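Long-range contacts in cytochrome P450 (Novosphingobium aromaticivorans, PDB 3OFT), which binds a haem group whose iron is held by a protein sulfur, as in other haem-thiolate proteins of the cytochrome P450 superfamily: residues V81-L87 with R226-N230; H94-R98 with A342-V346; K103-F109 with D203-I209. All blocks are in the same frame, centred on the assembly; numbering follows the deposited sequence.

Contact 1 (V81-L87 with R226-N230); sequences VMQFIPL and RMCRN. With HEM (protoporphyrin IX containing Fe), chain D.
Ile85 lies against Met227 with their CA atoms 4.5 Å apart, where the chain has left helix 78-82 through a positive phi at Gln83 and runs across helix 221-252. The backbones run close together but share little hydrogen bonding: Ile85 N makes a weak hydrogen bond to Arg226 O, and Ile85 O receives a CA-H...O contact from Met227. Two arginines bind the end of helix 78-82. Arg229 NH1 donates to Met82 O at 2.7 Å, with the oxygen in the guanidinium plane but the donor above the carbonyl plane. Arg226 NE reaches Gln83 O at 2.8 Å on a lone pair, in a nearly straight bond of 169°. The two arginines would be expected to offset the partial negative charge at the helix end. A bend at chi3 (64°) in Arg226 turns its guanidinium back beside the loop, where Ile85 CD1 sits over the centre of one face, 3.5 Å from CZ. Gln83 OE1 lies over the opposite face, its amide plane tilted 20° from the guanidinium; Gln83 NE2 is bound to Gly79 O. At the edge, Arg226 NH2 donates to water 1, which in turn donates to Phe84 O. Nearer the haem, the Phe84 ring meets Arg229 CG through CE1 at 3.4 Å, while Asn230 ND2 gives a weak hydrogen bond of 3.0 Å to Ile85 O, the carbonyl oxygen of the cis peptide bond to Pro86. Asn230 OD1 is 3.6 Å from the haem methyl CMD, and Leu87 CD1 is 3.5 Å from haem O1A. The long helix 221-252 thus backs the loop lining the haem pocket. Arg229 NH2 also forms a salt bridge to Asp187 of helix 179-199, Ile85 packs on Phe97 of helix 91-104, and Met227 on Leu210 of helix 205-210.

Contact 2 (H94-R98 with A342-V346); sequences HKAFR and AHRCV. With HEM (protoporphyrin IX containing Fe), chain D.
Both terminal nitrogens of Arg98 donate to the single backbone oxygen Arg344 O, NH1 at 3.0 Å and NH2 at 2.8 Å. The oxygen lies in the guanidinium plane; NH1 approaches it along a lone pair in the carbonyl plane, whereas NH2 is tilted 34° from that plane. NH2 also donates to haem O2D, although the place of this oxygen is less sure. The other oxygen of the same propionate, haem O1D, accepts from His343 ND1 at 2.7 Å, at 171° and in the plane of the imidazole ring. On one side of the haem plane Cys345 SG binds the iron at 2.3 Å, and water 2 takes the opposite side. The next shell fixes these groups. Drawn out straight, with CG anti to the backbone N (chi1 -174°), the Arg98 chain reaches from its helix to the loop. Its guanidinium is held flat between Val346 CG1, 3.6 Å from NH2, and Ala342 O over the opposite face. Ala342 O, which lies in the plane of the His94 ring, accepts a weak hydrogen bond from His94 NE2 at 3.3 Å, and that ring rests obliquely against the ring of His343, the centroids 3.9 Å apart. On the far side of the His94 ring lies Arg98 CB, while His94 ND1 forms a weak hydrogen bond to Pro86 O. Water 3 donates to Cys345 O and weakly accepts from Arg98 NH1, tying the arginine to the ligand residue itself. The segment 342-346 belongs to the cysteine-ligand loop characteristic of P450s, which runs into helix 348-365; backbone hydrogen bonds join Cys345 to Met338. Helix 91-104 flanks this loop, adding Val101 and Met102 against Val346 beyond its contribution of His94 and Arg98.

Contact 3 (K103-F109 with D203-I209); sequences KGLASRF and DDLFSRI
Two torsions help bring Arg208 over the face of the Phe109 ring: in Phe109 CG stands anti to the backbone N (chi1 176°), which carries the ring out beside segment 203-209, and a bend at chi3 (-43°) in Arg208 swings its guanidinium over that ring. The result is a cation-pi contact, with Arg208 CZ 3.4 Å from the ring centroid of Phe109 and close to the ring normal, the two planes inclined by 32°. Arg208 NH2 is modelled too close to the ring, so the exact height of the group is doubtful. The same guanidinium uses its edge to hold Gly104 O. NH1 donates to that oxygen at 2.9 Å, and NH2 also points at it, with the same doubt about its place. Weak bonds from Arg208 NE to Asp203 O and Asp204 O restrain the other edge. Gly104, lacking a side chain, brings its CA to 3.9 Å from Ile209 CG1, and the backbones come together with CA atoms of Gly104 and Ile209 5.1 Å apart. Beside it, Leu205 CD1 lies 3.6 Å from Gly104 O and 3.8 Å from Leu105 CD2, so the carbonyl has an apolar flank. Asp204 caps the start of helix 205-210, its OD1 accepting from Ser207 N at 3.1 Å. Beyond the segments, Ile209 rests on Leu231 of helix 221-252. An arginine closing the carboxyl end of a helix while its face covers an aromatic ring thus joins the short helix 205-210, helix H in P450 nomenclature, to the turn between helices C (91-104) and D (107-128) of the cytochrome P450 fold.

In the fold
Contacts 1 and 2 both border the haem and share water 2 on its iron; their centres lie 12 Å apart. They meet directly where Leu87 O approaches His343 CE1 at 3.5 Å. Leu87 also brings contact 1 within about 4 Å, side chain to ligand, of the bound (2R,5R)-hexane-2,5-diol. Contact 3 is centred farther off, about 17 Å from contact 1 and 15 Å from contact 2 between centres, yet the side chain of its Leu105 comes to about 5 Å from the haem. It reaches contact 1 through Met227 CE and Ile209 CG2, 3.6 Å apart. With contact 2 it shares helix 91-104, and Leu105 CB lies 3.6 Å from Val346 O.

Contact 1 (V81-L87 with R226-N230)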
loop_
_atom_site.group_PDB
_atom_site.type_symbol
_atom_site.label_atom_id
_atom_site.label_comp_id
_atom_site.label_asym_id
_atom_site.label_seq_id
_atom_site.Cartn_x
_atom_site.Cartn_y
_atom_site.Cartn_z
ATOM N N VAL A 81 18.452 -6.923 2.660
ATOM C CA VAL A 81 17.855 -8.164 3.150
ATOM C C VAL A 81 16.644 -8.626 2.322
ATOM O O VAL A 81 16.539 -9.795 1.941
ATOM C CB VAL A 81 17.532 -8.071 4.658
ATOM C CG1 VAL A 81 16.730 -9.290 5.136
ATOM C CG2 VAL A 81 18.875 -7.968 5.477
ATOM N N MET A 82 15.711 -7.718 2.087
ATOM C CA MET A 82 14.433 -8.121 1.491
ATOM C C MET A 82 14.523 -8.545 0.030
ATOM O O MET A 82 13.864 -9.507 -0.338
ATOM C CB MET A 82 13.341 -7.086 1.747
ATOM C CG MET A 82 12.944 -7.050 3.244
ATOM S SD MET A 82 12.120 -8.564 3.807
ATOM C CE MET A 82 11.847 -8.077 5.512
ATOM N N GLN A 83 15.327 -7.852 -0.785
ATOM C CA GLN A 83 15.568 -8.263 -2.180
ATOM C C GLN A 83 14.255 -8.612 -2.891
ATOM O O GLN A 83 14.157 -9.608 -3.627
ATOM C CB GLN A 83 16.552 -9.456 -2.241
ATOM C CG GLN A 83 17.934 -9.088 -1.705
ATOM C CD GLN A 83 18.630 -8.234 -2.710
ATOM O OE1 GLN A 83 19.015 -8.715 -3.760
ATOM N NE2 GLN A 83 18.752 -6.936 -2.418
ATOM N N PHE A 84 13.256 -7.754 -2.715
ATOM C CA PHE A 84 11.926 -8.011 -3.295
ATOM C C PHE A 84 11.920 -8.037 -4.820
ATOM O O PHE A 84 12.564 -7.223 -5.488
ATOM C CB PHE A 84 10.962 -6.909 -2.861
ATOM C CG PHE A 84 10.521 -6.997 -1.451
ATOM C CD1 PHE A 84 9.945 -8.147 -0.958
ATOM C CD2 PHE A 84 10.606 -5.877 -0.622
ATOM C CE1 PHE A 84 9.496 -8.213 0.358
ATOM C CE2 PHE A 84 10.140 -5.937 0.685
ATOM C CZ PHE A 84 9.581 -7.115 1.172
ATOM N N ILE A 85 11.171 -8.988 -5.369
ATOM C CA ILE A 85 10.966 -9.041 -6.815
ATOM C C ILE A 85 9.453 -8.866 -7.115
ATOM O O ILE A 85 8.613 -9.578 -6.545
ATOM C CB ILE A 85 11.434 -10.397 -7.401
ATOM C CG1 ILE A 85 12.964 -10.461 -7.448
ATOM C CG2 ILE A 85 10.867 -10.596 -8.831
ATOM C CD1 ILE A 85 13.432 -11.910 -7.888
ATOM N N PRO A 86 9.095 -7.944 -8.027
ATOM C CA PRO A 86 9.874 -7.042 -8.855
ATOM C C PRO A 86 10.220 -5.691 -8.180
ATOM O O PRO A 86 10.886 -4.886 -8.808
ATOM C CB PRO A 86 8.965 -6.812 -10.073
ATOM C CG PRO A 86 7.596 -7.127 -9.605
ATOM C CD PRO A 86 7.652 -7.823 -8.297
ATOM N N LEU A 87 9.796 -5.469 -6.924
ATOM C CA LEU A 87 9.764 -4.082 -6.366
ATOM C C LEU A 87 11.121 -3.381 -6.434
ATOM O O LEU A 87 11.198 -2.168 -6.662
ATOM C CB LEU A 87 9.235 -4.061 -4.917
ATOM C CG LEU A 87 9.093 -2.712 -4.188
ATOM C CD1 LEU A 87 8.023 -1.794 -4.862
ATOM C CD2 LEU A 87 8.749 -2.960 -2.741
ATOM N N ARG A 226 11.797 -14.595 -3.312
ATOM C CA ARG A 226 11.803 -13.100 -3.361
ATOM C C ARG A 226 10.516 -12.553 -3.916
ATOM O O ARG A 226 10.007 -11.526 -3.432
ATOM C CB ARG A 226 12.965 -12.605 -4.265
ATOM C CG ARG A 226 14.323 -12.928 -3.566
ATOM C CD ARG A 226 15.493 -12.870 -4.528
ATOM N NE ARG A 226 15.680 -11.525 -5.059
ATOM C CZ ARG A 226 16.401 -11.227 -6.130
ATOM N NH1 ARG A 226 17.006 -12.194 -6.810
ATOM N NH2 ARG A 226 16.476 -9.951 -6.540
ATOM N N MET A 227 10.005 -13.185 -4.971
ATOM C CA MET A 227 8.749 -12.697 -5.579
ATOM C C MET A 227 7.536 -12.927 -4.660
ATOM O O MET A 227 6.677 -12.031 -4.475
ATOM C CB MET A 227 8.531 -13.360 -6.945
ATOM C CG MET A 227 7.355 -12.841 -7.748
ATOM S SD MET A 227 5.848 -13.697 -7.279
ATOM C CE MET A 227 6.249 -15.392 -7.732
ATOM N N CYS A 228 7.474 -14.129 -4.098
ATOM C CA CYS A 228 6.397 -14.497 -3.191
ATOM C C CYS A 228 6.377 -13.655 -1.940
ATOM O O CYS A 228 5.275 -13.288 -1.498
ATOM C CB CYS A 228 6.487 -15.983 -2.834
ATOM S SG CYS A 228 5.980 -17.018 -4.264
ATOM N N ARG A 229 7.565 -13.341 -1.380
ATOM C CA ARG A 229 7.703 -12.391 -0.263
ATOM C C ARG A 229 7.141 -11.003 -0.629
ATOM O O ARG A 229 6.481 -10.348 0.218
ATOM C CB ARG A 229 9.216 -12.262 0.094
ATOM C CG ARG A 229 9.670 -11.460 1.286
ATOM C CD ARG A 229 11.239 -11.334 1.240
ATOM N NE ARG A 229 11.808 -12.658 1.127
ATOM C CZ ARG A 229 12.954 -13.018 0.532
ATOM N NH1 ARG A 229 13.798 -12.186 -0.067
ATOM N NH2 ARG A 229 13.245 -14.287 0.549
ATOM N N ASN A 230 7.471 -10.515 -1.835
ATOM C CA ASN A 230 6.872 -9.272 -2.335
ATOM C C ASN A 230 5.334 -9.288 -2.451
ATOM O O ASN A 230 4.684 -8.301 -2.080
ATOM C CB ASN A 230 7.523 -8.868 -3.648
ATOM C CG ASN A 230 7.336 -7.399 -4.003
ATOM O OD1 ASN A 230 6.588 -6.630 -3.378
ATOM N ND2 ASN A 230 7.996 -7.015 -5.032
HETATM C CHA HEM D . 3.934 -1.697 -6.169
HETATM C CHB HEM D . 0.617 0.730 -3.558
HETATM C CHC HEM D . -1.961 -3.327 -3.113
HETATM C CHD HEM D . 1.776 -5.867 -4.753
HETATM C C1A HEM D . 3.209 -0.690 -5.557
HETATM C C2A HEM D . 3.557 0.710 -5.600
HETATM C C3A HEM D . 2.667 1.400 -4.897
HETATM C C4A HEM D . 1.713 0.442 -4.333
HETATM C CMA HEM D . 2.722 2.932 -4.667
HETATM C CAA HEM D . 4.751 1.321 -6.390
HETATM C CBA HEM D . 5.994 1.168 -5.543
HETATM C CGA HEM D . 7.208 1.832 -6.175
HETATM O O1A HEM D . 8.338 1.655 -5.622
HETATM O O2A HEM D . 7.119 2.548 -7.222
HETATM C C1B HEM D . -0.398 -0.150 -3.210
HETATM C C2B HEM D . -1.626 0.194 -2.540
HETATM C C3B HEM D . -2.331 -0.950 -2.429
HETATM C C4B HEM D . -1.557 -2.022 -3.023
HETATM C CMB HEM D . -1.992 1.617 -2.082
HETATM C CAB HEM D . -3.691 -1.248 -1.790
HETATM C CBB HEM D . -4.425 -0.322 -1.146
HETATM C C1C HEM D . -1.224 -4.405 -3.505
HETATM C C2C HEM D . -1.661 -5.794 -3.563
HETATM C C3C HEM D . -0.578 -6.497 -3.999
HETATM C C4C HEM D . 0.490 -5.576 -4.312
HETATM C CMC HEM D . -3.075 -6.307 -3.139
HETATM C CAC HEM D . -0.408 -8.007 -4.294
HETATM C CBC HEM D . -1.066 -8.946 -3.625
HETATM C C1D HEM D . 2.664 -5.004 -5.305
HETATM C C2D HEM D . 3.895 -5.415 -5.966
HETATM C C3D HEM D . 4.529 -4.119 -6.437
HETATM C C4D HEM D . 3.680 -3.048 -5.996
HETATM C CMD HEM D . 4.410 -6.880 -6.199
HETATM C CAD HEM D . 5.869 -4.041 -7.224
HETATM C CBD HEM D . 5.482 -3.784 -8.690
HETATM C CGD HEM D . 6.798 -3.516 -9.427
HETATM O O1D HEM D . 7.841 -3.224 -8.807
HETATM O O2D HEM D . 6.822 -3.534 -10.662
HETATM N NA HEM D . 2.053 -0.820 -4.785
HETATM N NB HEM D . -0.430 -1.494 -3.521
HETATM N NC HEM D . 0.063 -4.312 -4.011
HETATM N ND HEM D . 2.586 -3.615 -5.322
HETATM FE FE HEM D . 1.033 -2.554 -4.476
HETATM O O HOH W 1 15.489 -7.515 -5.563
HETATM O O HOH W 2 2.195 -2.857 -2.409
#

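Contact 2 (H94-R98 with A342-V346)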
loop_
_atom_site.group_PDB
_atom_site.type_symbol
_atom_site.label_atom_id
_atom_site.label_comp_id
_atom_site.label_asym_id
_atom_site.label_seq_id
_atom_site.Cartn_x
_atom_site.Cartn_y
_atom_site.Cartn_z
ATOM N N HIS A 94 13.917 -5.939 -14.273
ATOM C CA HIS A 94 12.618 -5.607 -13.718
ATOM C C HIS A 94 11.498 -6.002 -14.694
ATOM O O HIS A 94 10.547 -6.668 -14.339
ATOM C CB HIS A 94 12.530 -4.105 -13.374
ATOM C CG HIS A 94 11.129 -3.657 -13.148
ATOM N ND1 HIS A 94 10.383 -4.067 -12.065
ATOM C CD2 HIS A 94 10.314 -2.896 -13.906
ATOM C CE1 HIS A 94 9.172 -3.534 -12.145
ATOM N NE2 HIS A 94 9.107 -2.831 -13.265
ATOM N N LYS A 95 11.618 -5.596 -15.943
ATOM C CA LYS A 95 10.581 -5.933 -16.935
ATOM C C LYS A 95 10.389 -7.457 -17.054
ATOM O O LYS A 95 9.255 -7.934 -17.121
ATOM C CB LYS A 95 10.951 -5.337 -18.302
ATOM C CG LYS A 95 9.854 -5.438 -19.378
ATOM C CD LYS A 95 10.327 -4.678 -20.630
ATOM C CE LYS A 95 9.347 -4.846 -21.786
ATOM N NZ LYS A 95 9.250 -6.267 -22.164
ATOM N N ALA A 96 11.491 -8.206 -17.064
ATOM C CA ALA A 96 11.419 -9.676 -17.256
ATOM C C ALA A 96 10.661 -10.361 -16.114
ATOM O O ALA A 96 9.941 -11.297 -16.328
ATOM C CB ALA A 96 12.779 -10.274 -17.419
ATOM N N PHE A 97 10.814 -9.868 -14.896
ATOM C CA PHE A 97 10.123 -10.462 -13.748
ATOM C C PHE A 97 8.738 -9.893 -13.551
ATOM O O PHE A 97 7.840 -10.621 -13.136
ATOM C CB PHE A 97 10.948 -10.247 -12.471
ATOM C CG PHE A 97 12.125 -11.164 -12.373
ATOM C CD1 PHE A 97 11.976 -12.461 -11.895
ATOM C CD2 PHE A 97 13.368 -10.754 -12.805
ATOM C CE1 PHE A 97 13.087 -13.323 -11.823
ATOM C CE2 PHE A 97 14.480 -11.605 -12.733
ATOM C CZ PHE A 97 14.345 -12.872 -12.227
ATOM N N ARG A 98 8.554 -8.603 -13.830
ATOM C CA ARG A 98 7.223 -7.990 -13.716
ATOM C C ARG A 98 6.222 -8.678 -14.667
ATOM O O ARG A 98 5.070 -8.903 -14.308
ATOM C CB ARG A 98 7.265 -6.504 -14.034
ATOM C CG ARG A 98 5.924 -5.780 -13.798
ATOM C CD ARG A 98 6.040 -4.295 -14.118
ATOM N NE ARG A 98 4.729 -3.689 -14.278
ATOM C CZ ARG A 98 4.039 -3.046 -13.336
ATOM N NH1 ARG A 98 2.851 -2.520 -13.670
ATOM N NH2 ARG A 98 4.510 -2.874 -12.093
ATOM N N ALA A 342 6.937 2.522 -14.574
ATOM C CA ALA A 342 7.257 1.095 -14.751
ATOM C C ALA A 342 6.863 0.236 -13.547
ATOM O O ALA A 342 6.483 -0.883 -13.730
ATOM C CB ALA A 342 8.732 0.933 -14.993
ATOM N N HIS A 343 6.979 0.773 -12.333
ATOM C CA HIS A 343 6.750 -0.019 -11.115
ATOM C C HIS A 343 5.318 0.098 -10.584
ATOM O O HIS A 343 5.011 -0.392 -9.483
ATOM C CB HIS A 343 7.748 0.393 -10.007
ATOM C CG HIS A 343 9.155 -0.103 -10.216
ATOM N ND1 HIS A 343 9.572 -1.350 -9.799
ATOM C CD2 HIS A 343 10.251 0.499 -10.756
ATOM C CE1 HIS A 343 10.851 -1.507 -10.087
ATOM N NE2 HIS A 343 11.290 -0.400 -10.664
ATOM N N ARG A 344 4.433 0.737 -11.349
ATOM C CA ARG A 344 3.040 0.962 -10.845
ATOM C C ARG A 344 2.423 -0.330 -10.315
ATOM O O ARG A 344 2.491 -1.387 -10.962
ATOM C CB ARG A 344 2.116 1.648 -11.905
ATOM C CG ARG A 344 0.724 2.053 -11.315
ATOM C CD ARG A 344 -0.106 3.000 -12.221
ATOM N NE ARG A 344 -1.366 3.337 -11.544
ATOM C CZ ARG A 344 -2.488 2.632 -11.659
ATOM N NH1 ARG A 344 -2.553 1.597 -12.492
ATOM N NH2 ARG A 344 -3.559 2.984 -10.977
ATOM N N CYS A 345 1.789 -0.266 -9.137
ATOM C CA CYS A 345 1.296 -1.488 -8.459
ATOM C C CYS A 345 0.673 -2.534 -9.390
ATOM O O CYS A 345 -0.355 -2.254 -10.025
ATOM C CB CYS A 345 0.236 -1.123 -7.402
ATOM S SG CYS A 345 -0.200 -2.450 -6.377
ATOM N N VAL A 346 1.269 -3.729 -9.449
ATOM C CA VAL A 346 0.641 -4.854 -10.150
ATOM C C VAL A 346 -0.669 -5.262 -9.520
ATOM O O VAL A 346 -1.491 -5.892 -10.173
ATOM C CB VAL A 346 1.554 -6.126 -10.216
ATOM C CG1 VAL A 346 2.709 -5.871 -11.185
ATOM C CG2 VAL A 346 2.104 -6.507 -8.850
HETATM C CHA HEM D . 3.934 -1.697 -6.169
HETATM C CHB HEM D . 0.617 0.730 -3.558
HETATM C CHC HEM D . -1.961 -3.327 -3.113
HETATM C CHD HEM D . 1.776 -5.867 -4.753
HETATM C C1A HEM D . 3.209 -0.690 -5.557
HETATM C C2A HEM D . 3.557 0.710 -5.600
HETATM C C3A HEM D . 2.667 1.400 -4.897
HETATM C C4A HEM D . 1.713 0.442 -4.333
HETATM C CMA HEM D . 2.722 2.932 -4.667
HETATM C CAA HEM D . 4.751 1.321 -6.390
HETATM C CBA HEM D . 5.994 1.168 -5.543
HETATM C CGA HEM D . 7.208 1.832 -6.175
HETATM O O1A HEM D . 8.338 1.655 -5.622
HETATM O O2A HEM D . 7.119 2.548 -7.222
HETATM C C1B HEM D . -0.398 -0.150 -3.210
HETATM C C2B HEM D . -1.626 0.194 -2.540
HETATM C C3B HEM D . -2.331 -0.950 -2.429
HETATM C C4B HEM D . -1.557 -2.022 -3.023
HETATM C CMB HEM D . -1.992 1.617 -2.082
HETATM C CAB HEM D . -3.691 -1.248 -1.790
HETATM C CBB HEM D . -4.425 -0.322 -1.146
HETATM C C1C HEM D . -1.224 -4.405 -3.505
HETATM C C2C HEM D . -1.661 -5.794 -3.563
HETATM C C3C HEM D . -0.578 -6.497 -3.999
HETATM C C4C HEM D . 0.490 -5.576 -4.312
HETATM C CMC HEM D . -3.075 -6.307 -3.139
HETATM C CAC HEM D . -0.408 -8.007 -4.294
HETATM C CBC HEM D . -1.066 -8.946 -3.625
HETATM C C1D HEM D . 2.664 -5.004 -5.305
HETATM C C2D HEM D . 3.895 -5.415 -5.966
HETATM C C3D HEM D . 4.529 -4.119 -6.437
HETATM C C4D HEM D . 3.680 -3.048 -5.996
HETATM C CMD HEM D . 4.410 -6.880 -6.199
HETATM C CAD HEM D . 5.869 -4.041 -7.224
HETATM C CBD HEM D . 5.482 -3.784 -8.690
HETATM C CGD HEM D . 6.798 -3.516 -9.427
HETATM O O1D HEM D . 7.841 -3.224 -8.807
HETATM O O2D HEM D . 6.822 -3.534 -10.662
HETATM N NA HEM D . 2.053 -0.820 -4.785
HETATM N NB HEM D . -0.430 -1.494 -3.521
HETATM N NC HEM D . 0.063 -4.312 -4.011
HETATM N ND HEM D . 2.586 -3.615 -5.322
HETATM FE FE HEM D . 1.033 -2.554 -4.476
HETATM O O HOH W 3 -0.250 -1.635 -12.631
HETATM O O HOH W 2 2.195 -2.857 -2.409
#

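Contact 3 (K103-F109 with D203-I209)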
loop_
_atom_site.group_PDB
_atom_site.type_symbol
_atom_site.label_atom_id
_atom_site.label_comp_id
_atom_site.label_asym_id
_atom_site.label_seq_id
_atom_site.Cartn_x
_atom_site.Cartn_y
_atom_site.Cartn_z
ATOM N N LYS A 103 0.806 -10.786 -15.305
ATOM C CA LYS A 103 -0.047 -11.815 -15.913
ATOM C C LYS A 103 -0.874 -12.529 -14.844
ATOM O O LYS A 103 -2.076 -12.685 -15.002
ATOM C CB LYS A 103 0.782 -12.833 -16.696
ATOM C CG LYS A 103 -0.059 -13.869 -17.442
ATOM C CD LYS A 103 0.763 -14.665 -18.454
ATOM C CE LYS A 103 -0.171 -15.571 -19.279
ATOM N NZ LYS A 103 0.517 -16.170 -20.459
ATOM N N GLY A 104 -0.233 -12.905 -13.739
ATOM C CA GLY A 104 -0.902 -13.537 -12.611
ATOM C C GLY A 104 -2.043 -12.723 -12.038
ATOM O O GLY A 104 -3.066 -13.308 -11.629
ATOM N N LEU A 105 -1.883 -11.391 -12.040
ATOM C CA LEU A 105 -2.834 -10.434 -11.475
ATOM C C LEU A 105 -3.753 -9.678 -12.453
ATOM O O LEU A 105 -4.341 -8.640 -12.090
ATOM C CB LEU A 105 -2.067 -9.421 -10.618
ATOM C CG LEU A 105 -1.553 -10.061 -9.333
ATOM C CD1 LEU A 105 -0.373 -9.255 -8.726
ATOM C CD2 LEU A 105 -2.736 -10.250 -8.328
ATOM N N ALA A 106 -3.881 -10.188 -13.669
ATOM C CA ALA A 106 -4.678 -9.535 -14.721
ATOM C C ALA A 106 -6.166 -9.492 -14.357
ATOM O O ALA A 106 -6.631 -10.299 -13.546
ATOM C CB ALA A 106 -4.494 -10.280 -16.055
ATOM N N SER A 107 -6.892 -8.552 -14.962
ATOM C CA SER A 107 -8.294 -8.317 -14.634
ATOM C C SER A 107 -9.181 -9.564 -14.710
ATOM O O SER A 107 -10.060 -9.719 -13.879
ATOM C CB SER A 107 -8.888 -7.225 -15.498
ATOM O OG SER A 107 -8.036 -6.099 -15.490
ATOM N N ARG A 108 -8.959 -10.441 -15.689
ATOM C CA ARG A 108 -9.778 -11.650 -15.781
ATOM C C ARG A 108 -9.666 -12.543 -14.537
ATOM O O ARG A 108 -10.656 -13.155 -14.100
ATOM C CB ARG A 108 -9.485 -12.456 -17.060
ATOM C CG ARG A 108 -8.041 -12.972 -17.205
ATOM C CD ARG A 108 -7.924 -14.100 -18.278
ATOM N NE ARG A 108 -8.427 -13.693 -19.601
ATOM C CZ ARG A 108 -9.508 -14.204 -20.187
ATOM N NH1 ARG A 108 -10.215 -15.172 -19.594
ATOM N NH2 ARG A 108 -9.877 -13.767 -21.375
ATOM N N PHE A 109 -8.473 -12.614 -13.965
ATOM C CA PHE A 109 -8.271 -13.374 -12.756
ATOM C C PHE A 109 -8.873 -12.686 -11.532
ATOM O O PHE A 109 -9.490 -13.369 -10.669
ATOM C CB PHE A 109 -6.789 -13.686 -12.559
ATOM C CG PHE A 109 -6.491 -14.389 -11.270
ATOM C CD1 PHE A 109 -6.880 -15.721 -11.079
ATOM C CD2 PHE A 109 -5.833 -13.722 -10.237
ATOM C CE1 PHE A 109 -6.608 -16.396 -9.874
ATOM C CE2 PHE A 109 -5.553 -14.387 -9.022
ATOM C CZ PHE A 109 -5.944 -15.741 -8.851
ATOM N N ASP A 203 -4.368 -23.432 -10.185
ATOM C CA ASP A 203 -4.784 -22.265 -10.955
ATOM C C ASP A 203 -4.829 -20.997 -10.078
ATOM O O ASP A 203 -5.384 -19.967 -10.487
ATOM C CB ASP A 203 -6.175 -22.511 -11.501
ATOM C CG ASP A 203 -7.174 -22.676 -10.403
ATOM O OD1 ASP A 203 -6.737 -23.018 -9.284
ATOM O OD2 ASP A 203 -8.379 -22.454 -10.632
ATOM N N ASP A 204 -4.285 -21.095 -8.874
ATOM C CA ASP A 204 -4.197 -19.962 -7.954
ATOM C C ASP A 204 -3.120 -18.954 -8.364
ATOM O O ASP A 204 -2.352 -19.192 -9.294
ATOM C CB ASP A 204 -3.859 -20.486 -6.558
ATOM C CG ASP A 204 -2.488 -21.127 -6.523
ATOM O OD1 ASP A 204 -1.503 -20.428 -6.176
ATOM O OD2 ASP A 204 -2.370 -22.303 -6.922
ATOM N N LEU A 205 -3.034 -17.842 -7.614
ATOM C CA LEU A 205 -2.059 -16.788 -7.919
ATOM C C LEU A 205 -0.619 -17.251 -8.007
ATOM O O LEU A 205 0.060 -16.921 -8.983
ATOM C CB LEU A 205 -2.151 -15.638 -6.913
ATOM C CG LEU A 205 -1.257 -14.412 -7.088
ATOM C CD1 LEU A 205 -1.374 -13.791 -8.507
ATOM C CD2 LEU A 205 -1.521 -13.351 -5.961
ATOM N N PHE A 206 -0.114 -17.959 -6.996
ATOM C CA PHE A 206 1.301 -18.353 -7.026
ATOM C C PHE A 206 1.557 -19.286 -8.207
ATOM O O PHE A 206 2.537 -19.119 -8.943
ATOM C CB PHE A 206 1.738 -19.047 -5.728
ATOM C CG PHE A 206 2.094 -18.107 -4.582
ATOM C CD1 PHE A 206 1.939 -16.722 -4.681
ATOM C CD2 PHE A 206 2.601 -18.649 -3.383
ATOM C CE1 PHE A 206 2.282 -15.866 -3.581
ATOM C CE2 PHE A 206 2.926 -17.814 -2.268
ATOM C CZ PHE A 206 2.771 -16.446 -2.371
ATOM N N SER A 207 0.702 -20.293 -8.367
ATOM C CA SER A 207 0.849 -21.281 -9.455
ATOM C C SER A 207 0.954 -20.635 -10.818
ATOM O O SER A 207 1.755 -21.049 -11.679
ATOM C CB SER A 207 -0.357 -22.224 -9.505
ATOM O OG SER A 207 -0.417 -23.065 -8.378
ATOM N N ARG A 208 0.119 -19.640 -11.032
ATOM C CA ARG A 208 0.065 -19.016 -12.318
ATOM C C ARG A 208 1.274 -18.152 -12.642
ATOM O O ARG A 208 1.689 -18.067 -13.790
ATOM C CB ARG A 208 -1.225 -18.249 -12.434
ATOM C CG ARG A 208 -2.312 -19.220 -12.970
ATOM C CD ARG A 208 -3.636 -18.551 -13.110
ATOM N NE ARG A 208 -3.785 -17.753 -11.920
ATOM C CZ ARG A 208 -3.687 -16.447 -11.897
ATOM N NH1 ARG A 208 -3.507 -15.776 -13.033
ATOM N NH2 ARG A 208 -3.773 -15.832 -10.724
ATOM N N ILE A 209 1.860 -17.534 -11.632
ATOM C CA ILE A 209 3.058 -16.720 -11.880
ATOM C C ILE A 209 4.266 -17.640 -12.022
ATOM O O ILE A 209 5.101 -17.454 -12.919
ATOM C CB ILE A 209 3.330 -15.726 -10.718
ATOM C CG1 ILE A 209 2.187 -14.690 -10.621
ATOM C CG2 ILE A 209 4.663 -15.018 -10.969
ATOM C CD1 ILE A 209 2.258 -13.755 -9.396
#